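Local coordinates for protein serine protease (PDB 3WY8) that probably cleaves peptide bonds as a secreted, trypsin-like serine protease, the deposited chain being its protease domain, and has keratin-degrading activity, at residues Tyr125-Tyr130 against Gly173-Gly178; Pro7-Gly12 against Asp108-Ser113; Ser134-Glu139 against Asn165-Ser170; Ala119-Ser124 against Gln156-Gly161; Val115-Ala120 against Pro203-Val208. All blocks are in the same frame, centred on the assembly; numbering follows the deposited sequence.

Contact 1: residues Tyr125-Tyr130 against Gly173-Gly178; sequences YKSFGY and GPWFIG
Strands 125-129 and 174-177 run antiparallel, their axes 4.5 Å apart at an angle of 157°, and pair Lys126 with Phe176 as a hydrogen-bonded pair flanked by the non-hydrogen-bonded pairs Tyr125-Ile177 and Ser127-Trp175. Lys126 and Phe176 exchange two bonds, and the N of Phe128 continues the ladder to the O of Pro174, 3.0 Å away. On one face, Trp175 turns the edge of its six-membered ring to the face of Tyr125 in a T-shaped contact, CE3 of Trp175 lying 3.6 Å from CG of Tyr125. The five-membered ring of Trp175 takes a CH-pi contact from CB of Ser127. Phe176 occupies the other face; CD2 of Phe128 meets its edge in plane, 3.6 Å from CE2 of Phe176. At the strand end a water bridges the O atoms of Tyr125 and Gly178. This pairing belongs to the C-terminal barrel of the chymotrypsin-like fold, close to a probable Ser-His-Asp triad. Chemically, backbone bonds set the register and aromatic surfaces fill both faces. On the Trp175 face OD1 of Asn186 bonds OH of Tyr125, and OD1 of Asn189 bonds OG of Ser127 and NE1 of Trp175; Lys126 instead forms a salt bridge with Glu5.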
# COMPACT_ATOMS: atom_id res chain seq x y z
N TYR A 125 -3.27 14.87 -1.53
CA TYR A 125 -3.54 13.44 -1.63
C TYR A 125 -4.80 13.03 -0.90
O TYR A 125 -5.25 13.70 0.03
CB TYR A 125 -2.39 12.64 -1.01
CG TYR A 125 -1.09 12.71 -1.77
CD1 TYR A 125 -0.84 11.83 -2.82
CD2 TYR A 125 -0.11 13.64 -1.43
CE1 TYR A 125 0.36 11.88 -3.53
CE2 TYR A 125 1.09 13.70 -2.13
CZ TYR A 125 1.31 12.81 -3.17
OH TYR A 125 2.50 12.87 -3.86
N LYS A 126 -5.36 11.90 -1.33
CA LYS A 126 -6.33 11.16 -0.53
C LYS A 126 -5.78 9.75 -0.36
O LYS A 126 -5.50 9.06 -1.35
CB LYS A 126 -7.71 11.15 -1.18
CG LYS A 126 -8.80 10.55 -0.29
CD LYS A 126 -10.19 10.70 -0.89
CE LYS A 126 -11.25 10.11 0.04
NZ LYS A 126 -12.65 10.36 -0.42
N SER A 127 -5.59 9.34 0.89
CA SER A 127 -5.03 8.03 1.23
C SER A 127 -6.10 7.11 1.77
O SER A 127 -6.98 7.54 2.51
CB SER A 127 -3.91 8.19 2.25
OG SER A 127 -3.61 6.94 2.89
N PHE A 128 -6.01 5.84 1.41
CA PHE A 128 -6.98 4.83 1.83
C PHE A 128 -6.32 3.70 2.58
O PHE A 128 -5.14 3.43 2.39
CB PHE A 128 -7.68 4.26 0.60
CG PHE A 128 -8.60 5.23 -0.08
CD1 PHE A 128 -9.98 5.14 0.09
CD2 PHE A 128 -8.09 6.22 -0.92
CE1 PHE A 128 -10.84 6.03 -0.55
CE2 PHE A 128 -8.94 7.12 -1.57
CZ PHE A 128 -10.32 7.02 -1.38
N GLY A 129 -7.07 3.03 3.44
CA GLY A 129 -6.56 1.84 4.11
C GLY A 129 -7.58 1.13 4.96
O GLY A 129 -8.72 1.58 5.10
N TYR A 130 -7.16 -0.00 5.52
CA TYR A 130 -7.94 -0.78 6.46
C TYR A 130 -7.28 -0.73 7.85
O TYR A 130 -6.66 -1.71 8.28
CB TYR A 130 -8.05 -2.23 5.98
CG TYR A 130 -9.01 -2.42 4.84
CD1 TYR A 130 -10.35 -2.72 5.08
CD2 TYR A 130 -8.59 -2.29 3.51
CE1 TYR A 130 -11.25 -2.89 4.02
CE2 TYR A 130 -9.47 -2.47 2.45
CZ TYR A 130 -10.80 -2.77 2.71
OH TYR A 130 -11.68 -2.94 1.67
N GLY A 173 -1.55 1.03 2.26
CA GLY A 173 -2.71 1.60 1.57
C GLY A 173 -2.32 2.72 0.63
O GLY A 173 -1.36 3.45 0.90
N PRO A 174 -3.06 2.89 -0.48
CA PRO A 174 -2.62 3.81 -1.53
C PRO A 174 -2.84 5.29 -1.23
O PRO A 174 -3.85 5.67 -0.65
CB PRO A 174 -3.46 3.38 -2.73
CG PRO A 174 -4.73 2.83 -2.13
CD PRO A 174 -4.29 2.15 -0.85
N TRP A 175 -1.87 6.11 -1.65
CA TRP A 175 -2.03 7.56 -1.71
C TRP A 175 -2.34 7.92 -3.15
O TRP A 175 -1.54 7.65 -4.05
CB TRP A 175 -0.72 8.27 -1.34
CG TRP A 175 -0.38 8.29 0.12
CD1 TRP A 175 -0.63 7.32 1.04
CD2 TRP A 175 0.33 9.33 0.80
NE1 TRP A 175 -0.14 7.70 2.27
CE2 TRP A 175 0.45 8.93 2.15
CE3 TRP A 175 0.87 10.56 0.41
CZ2 TRP A 175 1.09 9.72 3.11
CZ3 TRP A 175 1.50 11.35 1.36
CH2 TRP A 175 1.61 10.92 2.70
N PHE A 176 -3.49 8.55 -3.38
CA PHE A 176 -3.84 9.04 -4.71
C PHE A 176 -3.64 10.54 -4.77
O PHE A 176 -4.08 11.26 -3.87
CB PHE A 176 -5.28 8.70 -5.07
CG PHE A 176 -5.57 7.22 -5.08
CD1 PHE A 176 -5.19 6.43 -6.15
CD2 PHE A 176 -6.22 6.63 -4.00
CE1 PHE A 176 -5.45 5.06 -6.15
CE2 PHE A 176 -6.49 5.26 -3.99
CZ PHE A 176 -6.10 4.47 -5.07
N ILE A 177 -2.97 11.02 -5.82
CA ILE A 177 -2.87 12.46 -6.06
C ILE A 177 -4.27 13.00 -6.28
O ILE A 177 -5.02 12.46 -7.10
CB ILE A 177 -2.00 12.81 -7.28
CG1 ILE A 177 -0.58 12.26 -7.12
CG2 ILE A 177 -1.97 14.33 -7.50
CD1 ILE A 177 0.23 12.25 -8.42
N GLY A 178 -4.63 14.05 -5.56
CA GLY A 178 -5.96 14.65 -5.70
C GLY A 178 -6.90 14.25 -4.58
O GLY A 178 -6.47 14.06 -3.44
O HOH W 1 -6.93 15.86 -1.24

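Contact 2: residues Pro7-Gly12 against Asp108-Ser113; sequences PVKHIG and DVVGSS
His10 and Ser113 meet at the inner end of this contact, Lys9 and Val110 at the outer, and the two pairs differ in kind. The apolar part belongs to Lys9 and Val110. The aliphatic chain of Lys9 runs beside the end of helix 106-110, with CG of Lys9 3.9 Å from CB of Val110 and CD of Lys9 4.1 Å from the O of Val109. CB of Val110 also sits close to the backbone of Lys9, 3.3 Å from its O, an acceptor that the contact buries without a partner in the model.

The polar part gathers round the imidazole. CG of His10 stands between the backbone N and the carbonyl carbon (chi1 53°), the crowded position. OG of Ser113 lies over one face of the ring, 3.3 Å from CE1 of His10, and CG1 of Val8, within the same segment, also packs against a ring face, toward the rim. Asn28 serves both residues, its OD1 meeting ND1 of His10 and its ND2 meeting OG of Ser113.

Backbone turns shape both segments. A type I turn from Val8 to Ile11, closed by a bond of 3.1 Å from the N of Ile11 to the O of Val8, leads into strand 11-18 of the first barrel. Across from it, Gly111 leaves the helix with positive phi, which suits a glycine.

The contact thus joins the N-terminal segment to the linker between the two barrels. Lys9 and Val110 contribute van der Waals touch, while the amide of Asn28, by bonding both His10 and Ser113, holds those two side chains in place.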
# COMPACT_ATOMS: atom_id res chain seq x y z
N PRO A 7 -16.54 0.27 -0.02
CA PRO A 7 -15.45 -0.49 -0.64
C PRO A 7 -15.15 -0.00 -2.05
O PRO A 7 -16.05 0.37 -2.80
CB PRO A 7 -16.01 -1.92 -0.68
CG PRO A 7 -16.97 -1.97 0.46
CD PRO A 7 -17.61 -0.62 0.48
N VAL A 8 -13.86 0.02 -2.38
CA VAL A 8 -13.40 0.42 -3.70
C VAL A 8 -12.82 -0.83 -4.33
O VAL A 8 -11.98 -1.51 -3.73
CB VAL A 8 -12.35 1.56 -3.61
CG1 VAL A 8 -11.71 1.84 -4.97
CG2 VAL A 8 -12.99 2.83 -3.03
N LYS A 9 -13.28 -1.13 -5.54
CA LYS A 9 -12.99 -2.40 -6.21
C LYS A 9 -11.50 -2.76 -6.21
O LYS A 9 -11.14 -3.89 -5.91
CB LYS A 9 -13.51 -2.35 -7.65
CG LYS A 9 -14.09 -3.66 -8.13
CD LYS A 9 -14.67 -3.55 -9.55
CE LYS A 9 -15.93 -2.68 -9.58
NZ LYS A 9 -16.54 -2.61 -10.94
N HIS A 10 -10.66 -1.78 -6.52
CA HIS A 10 -9.23 -2.02 -6.70
C HIS A 10 -8.39 -1.93 -5.41
O HIS A 10 -7.23 -2.35 -5.40
CB HIS A 10 -8.64 -1.11 -7.80
CG HIS A 10 -8.92 0.35 -7.60
ND1 HIS A 10 -8.17 1.14 -6.75
CD2 HIS A 10 -9.85 1.17 -8.14
CE1 HIS A 10 -8.63 2.38 -6.78
NE2 HIS A 10 -9.65 2.42 -7.63
N ILE A 11 -8.98 -1.40 -4.34
CA ILE A 11 -8.30 -1.28 -3.05
C ILE A 11 -8.67 -2.47 -2.17
O ILE A 11 -9.84 -2.84 -2.08
CB ILE A 11 -8.67 0.04 -2.31
CG1 ILE A 11 -8.44 1.26 -3.20
CG2 ILE A 11 -7.89 0.16 -0.99
CD1 ILE A 11 -8.83 2.58 -2.56
N GLY A 12 -7.67 -3.05 -1.51
CA GLY A 12 -7.91 -4.24 -0.71
C GLY A 12 -7.18 -4.34 0.61
O GLY A 12 -6.25 -3.58 0.90
N ASP A 108 -8.37 -7.70 -14.46
CA ASP A 108 -9.53 -7.99 -15.29
C ASP A 108 -10.81 -8.09 -14.46
O ASP A 108 -11.91 -7.85 -14.98
CB ASP A 108 -9.32 -9.27 -16.10
CG ASP A 108 -8.42 -9.06 -17.32
OD1 ASP A 108 -8.40 -7.94 -17.87
OD2 ASP A 108 -7.75 -10.03 -17.73
N VAL A 109 -10.66 -8.43 -13.18
CA VAL A 109 -11.79 -8.57 -12.26
C VAL A 109 -12.10 -7.25 -11.53
O VAL A 109 -13.26 -6.86 -11.44
CB VAL A 109 -11.56 -9.72 -11.24
CG1 VAL A 109 -12.79 -9.91 -10.33
CG2 VAL A 109 -11.24 -11.01 -11.97
N VAL A 110 -11.06 -6.58 -11.04
CA VAL A 110 -11.28 -5.40 -10.17
C VAL A 110 -10.75 -4.07 -10.73
O VAL A 110 -10.88 -3.03 -10.08
CB VAL A 110 -10.72 -5.62 -8.74
CG1 VAL A 110 -11.32 -6.87 -8.12
CG2 VAL A 110 -9.19 -5.70 -8.74
N GLY A 111 -10.17 -4.10 -11.92
CA GLY A 111 -9.56 -2.90 -12.49
C GLY A 111 -8.24 -2.58 -11.80
O GLY A 111 -7.73 -3.40 -11.03
N SER A 112 -7.71 -1.40 -12.07
CA SER A 112 -6.43 -0.99 -11.50
C SER A 112 -6.24 0.52 -11.56
O SER A 112 -6.89 1.22 -12.36
CB SER A 112 -5.28 -1.69 -12.23
OG SER A 112 -5.23 -1.30 -13.59
N SER A 113 -5.35 1.03 -10.71
CA SER A 113 -5.01 2.44 -10.69
C SER A 113 -3.77 2.70 -11.52
O SER A 113 -2.83 1.91 -11.51
CB SER A 113 -4.72 2.89 -9.26
OG SER A 113 -5.83 2.69 -8.41

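Contact 3: residues Ser134-Glu139 against Asn165-Ser170; sequences SPFNGE and NMTGGS
The ring of Phe136 meets the 165-170 loop with its edge. In its plane lies the O of Asn165, 3.3 Å from CE2 of Phe136, and OG1 of Thr167 is at the edge too, 3.6 Å from CD2 of Phe136. One face takes CG of Pro135 from the same segment, set toward the rim. The other flat group is the amide of Asn165, whose plane stands 89° from that of the ring; its ND2 touches CZ of Phe136 at 3.7 Å.

Phe136 carries CG beside the backbone N (chi1 -58°), which brings CG nearer than CB to the O of Asn165. CG2 of Thr167 lies 3.7 Å from the O of Ser134, the carbonyl of the cis peptide that precedes Pro135. OG1 of Thr167 is hydrogen-bonded to the O of Ala133, which fastens this side chain to the chain leading into 134-139. An alanine in place of Phe136 would probably leave the O of Asn165 and OG1 of Thr167 without their aromatic neighbour and open a gap between the loops.

Each loop is also braced from within. The O of Thr167 accepts from the N of Ser170 at 3.0 Å, closing a type II turn over Gly168 and Gly169. OG of Ser170 donates to the same O of Thr167, at 2.8 Å. In the other loop OD1 of Asn137 accepts from the N of Glu139, 3.2 Å away, as an Asx turn.

These are two loops of the C-terminal barrel, the second leading to Ser171 of the probable catalytic triad. Oxygen atoms face the C-H rim of a phenylalanine, probably a mild attraction, and hydrogen bonds that join the loops come just before the segment, at Ala132 and Ala133.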
# COMPACT_ATOMS: atom_id res chain seq x y z
N SER A 134 -7.20 0.21 17.53
CA SER A 134 -8.09 1.15 18.20
C SER A 134 -7.78 2.59 17.77
O SER A 134 -6.61 2.99 17.77
CB SER A 134 -7.95 1.01 19.71
OG SER A 134 -8.91 1.82 20.36
N PRO A 135 -8.82 3.37 17.41
CA PRO A 135 -10.26 3.08 17.53
C PRO A 135 -10.88 2.22 16.42
O PRO A 135 -12.08 1.94 16.46
CB PRO A 135 -10.89 4.47 17.52
CG PRO A 135 -9.98 5.28 16.65
CD PRO A 135 -8.59 4.74 16.89
N PHE A 136 -10.06 1.79 15.46
CA PHE A 136 -10.53 0.99 14.33
C PHE A 136 -10.41 -0.51 14.62
O PHE A 136 -9.75 -0.92 15.58
CB PHE A 136 -9.74 1.36 13.07
CG PHE A 136 -9.83 2.82 12.71
CD1 PHE A 136 -10.96 3.33 12.07
CD2 PHE A 136 -8.78 3.69 13.00
CE1 PHE A 136 -11.04 4.68 11.73
CE2 PHE A 136 -8.85 5.04 12.67
CZ PHE A 136 -9.99 5.53 12.03
N ASN A 137 -11.07 -1.34 13.80
CA ASN A 137 -11.05 -2.79 14.01
C ASN A 137 -10.66 -3.61 12.78
O ASN A 137 -10.79 -4.83 12.78
CB ASN A 137 -12.39 -3.27 14.59
CG ASN A 137 -13.47 -3.47 13.52
OD1 ASN A 137 -13.40 -2.92 12.42
ND2 ASN A 137 -14.48 -4.27 13.86
N GLY A 138 -10.20 -2.92 11.73
CA GLY A 138 -9.64 -3.57 10.54
C GLY A 138 -10.63 -4.02 9.49
O GLY A 138 -10.23 -4.48 8.42
N GLU A 139 -11.92 -3.86 9.77
CA GLU A 139 -12.94 -4.52 8.97
C GLU A 139 -13.47 -3.71 7.78
O GLU A 139 -14.17 -4.25 6.92
CB GLU A 139 -14.10 -4.97 9.86
CG GLU A 139 -13.72 -6.12 10.79
CD GLU A 139 -13.42 -7.39 10.01
OE1 GLU A 139 -14.37 -8.13 9.70
OE2 GLU A 139 -12.24 -7.66 9.72
N ASN A 165 -5.71 9.99 10.74
CA ASN A 165 -5.95 9.25 11.99
C ASN A 165 -5.88 7.73 11.84
O ASN A 165 -6.14 7.00 12.80
CB ASN A 165 -7.31 9.66 12.60
CG ASN A 165 -8.51 9.18 11.79
OD1 ASN A 165 -8.39 8.83 10.62
ND2 ASN A 165 -9.69 9.18 12.42
N MET A 166 -5.54 7.26 10.64
CA MET A 166 -5.51 5.82 10.38
C MET A 166 -4.37 5.14 11.14
O MET A 166 -3.28 5.69 11.27
CB MET A 166 -5.43 5.53 8.88
CG MET A 166 -6.71 5.87 8.14
SD MET A 166 -6.84 5.09 6.52
CE MET A 166 -5.51 5.91 5.64
N THR A 167 -4.65 3.94 11.64
CA THR A 167 -3.75 3.25 12.55
C THR A 167 -3.17 1.99 11.90
O THR A 167 -3.46 1.70 10.74
CB THR A 167 -4.50 2.85 13.83
OG1 THR A 167 -5.63 2.05 13.49
CG2 THR A 167 -4.97 4.09 14.60
N GLY A 168 -2.37 1.25 12.67
CA GLY A 168 -1.78 -0.01 12.21
C GLY A 168 -2.74 -0.88 11.42
O GLY A 168 -3.87 -1.10 11.85
N GLY A 169 -2.28 -1.39 10.28
CA GLY A 169 -3.13 -2.13 9.36
C GLY A 169 -3.40 -1.32 8.10
O GLY A 169 -3.63 -1.89 7.03
N SER A 170 -3.38 0.00 8.24
CA SER A 170 -3.54 0.89 7.08
C SER A 170 -2.27 0.95 6.24
O SER A 170 -2.31 1.37 5.08
CB SER A 170 -3.99 2.28 7.51
OG SER A 170 -3.00 2.93 8.28

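Contact 4: residues Ala119-Ser124 against Gln156-Gly161; sequences AARGLS and QFATQG
Arg121 reaches across to the 156-161 segment with its guanidinium and, with Gln160, carries most of this contact. Its chain bends at chi3 (67°), which sets the place of NE, and the guanidinium ends against two successive carbonyls. NH1 of Arg121 gives the O of Ala158 a bond of 2.8 Å, the acceptor lying in the guanidinium plane, while NH2 of Arg121 makes weak bonds to the same O and, at 3.0 Å, to the O of Thr159. OD1 of Asn150 is a further partner of NH2.

Gln160 answers from one face: its CD lies over the centre of the guanidinium, the two planes 39° apart. Farther along the side chain, OE1 of Gln160 accepts the N of Gly122 at 2.7 Å, in the carbonyl plane. NE2 of Gln160 donates to a water, 3.0 Å away, that also bonds the O of Ala120 and the N of Leu123, so both ends of the amide grip the loop.

The loop 119-124 runs on from the connection between the barrels into strand 124-129, and Gln160 opens strand 160-163. Strand 142-150 pairs with both of these strands, and strand 199-202 borders 160-163 on its other side.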
# COMPACT_ATOMS: atom_id res chain seq x y z
N ALA A 119 7.33 12.61 -9.42
CA ALA A 119 6.42 13.74 -9.41
C ALA A 119 6.89 14.80 -8.42
O ALA A 119 7.88 14.62 -7.71
CB ALA A 119 5.00 13.28 -9.08
N ALA A 120 6.17 15.92 -8.38
CA ALA A 120 6.49 17.01 -7.46
C ALA A 120 6.31 16.61 -6.00
O ALA A 120 5.49 15.74 -5.68
CB ALA A 120 5.63 18.21 -7.78
N ARG A 121 7.07 17.25 -5.12
CA ARG A 121 6.86 17.15 -3.67
C ARG A 121 5.83 18.20 -3.28
O ARG A 121 5.81 19.29 -3.84
CB ARG A 121 8.17 17.41 -2.92
CG ARG A 121 9.27 16.40 -3.21
CD ARG A 121 10.50 16.65 -2.34
NE ARG A 121 10.23 16.39 -0.93
CZ ARG A 121 10.23 15.18 -0.36
NH1 ARG A 121 10.49 14.09 -1.08
NH2 ARG A 121 9.97 15.06 0.93
N GLY A 122 4.96 17.87 -2.33
CA GLY A 122 3.99 18.84 -1.82
C GLY A 122 2.64 18.82 -2.51
O GLY A 122 1.87 19.78 -2.40
N LEU A 123 2.33 17.73 -3.21
CA LEU A 123 1.02 17.55 -3.81
C LEU A 123 -0.05 17.26 -2.75
O LEU A 123 0.28 16.94 -1.60
CB LEU A 123 1.03 16.42 -4.85
CG LEU A 123 1.89 16.63 -6.11
CD1 LEU A 123 1.93 15.35 -6.93
CD2 LEU A 123 1.38 17.80 -6.95
N SER A 124 -1.31 17.39 -3.14
CA SER A 124 -2.43 17.02 -2.27
C SER A 124 -2.85 15.59 -2.57
O SER A 124 -2.81 15.15 -3.72
CB SER A 124 -3.60 17.99 -2.46
OG SER A 124 -3.24 19.27 -1.98
N GLN A 156 15.48 12.74 6.69
CA GLN A 156 16.51 11.95 6.02
C GLN A 156 15.95 10.88 5.08
O GLN A 156 16.68 10.32 4.27
CB GLN A 156 17.49 11.31 7.03
CG GLN A 156 16.89 10.26 7.99
CD GLN A 156 16.39 10.86 9.30
OE1 GLN A 156 16.18 12.07 9.40
NE2 GLN A 156 16.21 10.02 10.31
N PHE A 157 14.65 10.62 5.19
CA PHE A 157 14.02 9.57 4.39
C PHE A 157 13.30 10.10 3.15
O PHE A 157 12.76 9.32 2.36
CB PHE A 157 13.06 8.74 5.25
CG PHE A 157 13.74 8.04 6.40
CD1 PHE A 157 14.75 7.11 6.16
CD2 PHE A 157 13.35 8.30 7.71
CE1 PHE A 157 15.37 6.45 7.22
CE2 PHE A 157 13.97 7.65 8.77
CZ PHE A 157 14.98 6.73 8.53
N ALA A 158 13.29 11.43 2.99
CA ALA A 158 12.61 12.11 1.88
C ALA A 158 11.11 11.79 1.80
O ALA A 158 10.48 11.94 0.75
CB ALA A 158 13.31 11.81 0.53
N THR A 159 10.54 11.35 2.93
CA THR A 159 9.11 11.00 2.98
C THR A 159 8.25 12.25 3.04
O THR A 159 8.76 13.37 3.16
CB THR A 159 8.78 10.11 4.19
OG1 THR A 159 9.14 10.79 5.40
CG2 THR A 159 9.52 8.78 4.12
N GLN A 160 6.94 12.07 2.92
CA GLN A 160 6.00 13.17 3.05
C GLN A 160 4.86 12.75 3.97
O GLN A 160 4.52 11.57 4.05
CB GLN A 160 5.44 13.57 1.68
CG GLN A 160 6.51 14.04 0.70
CD GLN A 160 5.91 14.63 -0.55
OE1 GLN A 160 5.86 15.84 -0.71
NE2 GLN A 160 5.44 13.76 -1.44
N GLY A 161 4.26 13.72 4.66
CA GLY A 161 3.16 13.42 5.57
C GLY A 161 1.90 14.21 5.30
O GLY A 161 1.96 15.34 4.81
O HOH W 2 3.89 15.17 -3.56

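Contact 5: residues Val115-Ala120 against Pro203-Val208; sequences VQFNAA and PYWGTV
Trp205 is the centre of an inverse gamma turn that meets the interbarrel loop of this chymotrypsin-like fold, just ahead of the C-terminal helix 207-218; its O accepts from the N of Asn118 and from a water that links it to the N of Ala119. The bond from the N of Asn118 to the O of Trp205 is 2.8 Å long and lies in the carbonyl plane. The indole of Trp205 is nearly parallel to the ring of Phe117, at 14°, but displaced so that little of one ring lies over the other; CE1 of Phe117 touches CE3 of Trp205 at 3.5 Å. In the indole plane, at its edge, sit the O of Gln116 and CG1 of Val115, while NE1 of Trp205 bonds OG1 of Thr93.

Tyr204 holds CG anti to the backbone N (chi1 179°), nearer than CB to Ala119. Its OH donates to a lone pair of the O of Ala119, only 2.6 Å away. A phenylalanine in place of Tyr204 would probably leave the O of Ala119 without its hydroxyl donor and the loop less firmly held. Gly206 stands at the N-cap position, right before the helix. ND2 of Asn118 turns to OE1 of Gln210, and OD1 of Asn118 packs 3.4 Å from CG2 of Thr207.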
# COMPACT_ATOMS: atom_id res chain seq x y z
N VAL A 115 -0.28 4.73 -12.12
CA VAL A 115 0.79 5.11 -11.19
C VAL A 115 1.60 6.30 -11.71
O VAL A 115 1.67 6.53 -12.92
CB VAL A 115 1.74 3.93 -10.85
CG1 VAL A 115 1.03 2.90 -10.00
CG2 VAL A 115 2.31 3.28 -12.12
N GLN A 116 2.19 7.05 -10.78
CA GLN A 116 3.09 8.15 -11.10
C GLN A 116 4.38 8.03 -10.30
O GLN A 116 4.35 7.69 -9.11
CB GLN A 116 2.45 9.50 -10.81
CG GLN A 116 1.26 9.87 -11.69
CD GLN A 116 1.63 10.13 -13.14
OE1 GLN A 116 2.78 10.45 -13.46
NE2 GLN A 116 0.65 10.03 -14.03
N PHE A 117 5.50 8.31 -10.96
CA PHE A 117 6.81 8.36 -10.32
C PHE A 117 7.48 9.68 -10.67
O PHE A 117 7.12 10.32 -11.67
CB PHE A 117 7.68 7.18 -10.75
CG PHE A 117 7.05 5.84 -10.48
CD1 PHE A 117 7.14 5.26 -9.22
CD2 PHE A 117 6.33 5.19 -11.48
CE1 PHE A 117 6.54 4.02 -8.97
CE2 PHE A 117 5.72 3.96 -11.24
CZ PHE A 117 5.82 3.38 -9.98
N ASN A 118 8.45 10.08 -9.84
CA ASN A 118 9.24 11.29 -10.07
C ASN A 118 8.39 12.54 -10.22
O ASN A 118 8.68 13.41 -11.05
CB ASN A 118 10.18 11.08 -11.26
CG ASN A 118 10.87 9.74 -11.22
OD1 ASN A 118 11.59 9.44 -10.27
ND2 ASN A 118 10.61 8.91 -12.23
N ALA A 119 7.33 12.61 -9.42
CA ALA A 119 6.42 13.74 -9.41
C ALA A 119 6.89 14.80 -8.42
O ALA A 119 7.88 14.62 -7.71
CB ALA A 119 5.00 13.28 -9.08
N ALA A 120 6.17 15.92 -8.38
CA ALA A 120 6.49 17.01 -7.46
C ALA A 120 6.31 16.61 -6.00
O ALA A 120 5.49 15.74 -5.68
CB ALA A 120 5.63 18.21 -7.78
N PRO A 203 6.51 7.20 1.56
CA PRO A 203 7.76 7.47 0.86
C PRO A 203 7.57 8.20 -0.47
O PRO A 203 6.52 8.09 -1.11
CB PRO A 203 8.33 6.07 0.61
CG PRO A 203 7.13 5.21 0.54
CD PRO A 203 6.19 5.77 1.57
N TYR A 204 8.60 8.93 -0.88
CA TYR A 204 8.61 9.56 -2.18
C TYR A 204 8.75 8.50 -3.26
O TYR A 204 9.65 7.66 -3.20
CB TYR A 204 9.76 10.57 -2.28
CG TYR A 204 9.82 11.23 -3.64
CD1 TYR A 204 8.92 12.24 -3.97
CD2 TYR A 204 10.74 10.81 -4.60
CE1 TYR A 204 8.95 12.84 -5.22
CE2 TYR A 204 10.78 11.40 -5.86
CZ TYR A 204 9.89 12.42 -6.16
OH TYR A 204 9.93 13.01 -7.40
N TRP A 205 7.85 8.52 -4.24
CA TRP A 205 7.91 7.56 -5.33
C TRP A 205 8.85 8.04 -6.43
O TRP A 205 8.45 8.75 -7.36
CB TRP A 205 6.51 7.24 -5.85
CG TRP A 205 5.87 6.09 -5.11
CD1 TRP A 205 6.20 5.64 -3.85
CD2 TRP A 205 4.81 5.25 -5.57
NE1 TRP A 205 5.41 4.57 -3.52
CE2 TRP A 205 4.54 4.31 -4.55
CE3 TRP A 205 4.06 5.20 -6.75
CZ2 TRP A 205 3.55 3.33 -4.68
CZ3 TRP A 205 3.08 4.22 -6.88
CH2 TRP A 205 2.84 3.30 -5.85
N GLY A 206 10.12 7.66 -6.28
CA GLY A 206 11.17 8.08 -7.19
C GLY A 206 11.70 6.96 -8.06
O GLY A 206 11.01 5.98 -8.30
N THR A 207 12.93 7.12 -8.54
CA THR A 207 13.49 6.19 -9.52
C THR A 207 13.72 4.78 -8.97
O THR A 207 13.59 3.81 -9.71
CB THR A 207 14.81 6.72 -10.12
OG1 THR A 207 15.67 7.16 -9.07
CG2 THR A 207 14.52 7.89 -11.07
N VAL A 208 14.09 4.67 -7.69
CA VAL A 208 14.34 3.36 -7.08
C VAL A 208 13.05 2.55 -7.00
O VAL A 208 12.99 1.39 -7.44
CB VAL A 208 15.00 3.51 -5.68
CG1 VAL A 208 15.12 2.15 -4.98
CG2 VAL A 208 16.39 4.16 -5.80
O HOH W 3 6.75 11.00 -7.15

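The five contacts range from core to surface, and their chemistry varies with place. Contact 1 is the core case, a strand pair with aromatic faces, and it touches all the others; contact 4 reaches the same sheet. Contacts 2 and 3 are partly buried and have no clear hydrogen bond across, contact 2 joining the lead-in to the first barrel with the connection that follows helix 106-110, contact 3 joining loops of the second. Contact 4, also partly buried, relies on a charged side chain and an amide against backbone atoms, while contact 5, at the surface, mixes hydrogen bonds with ring packing. These last two share Ala119 and Ala120, their centres about 9 Å apart.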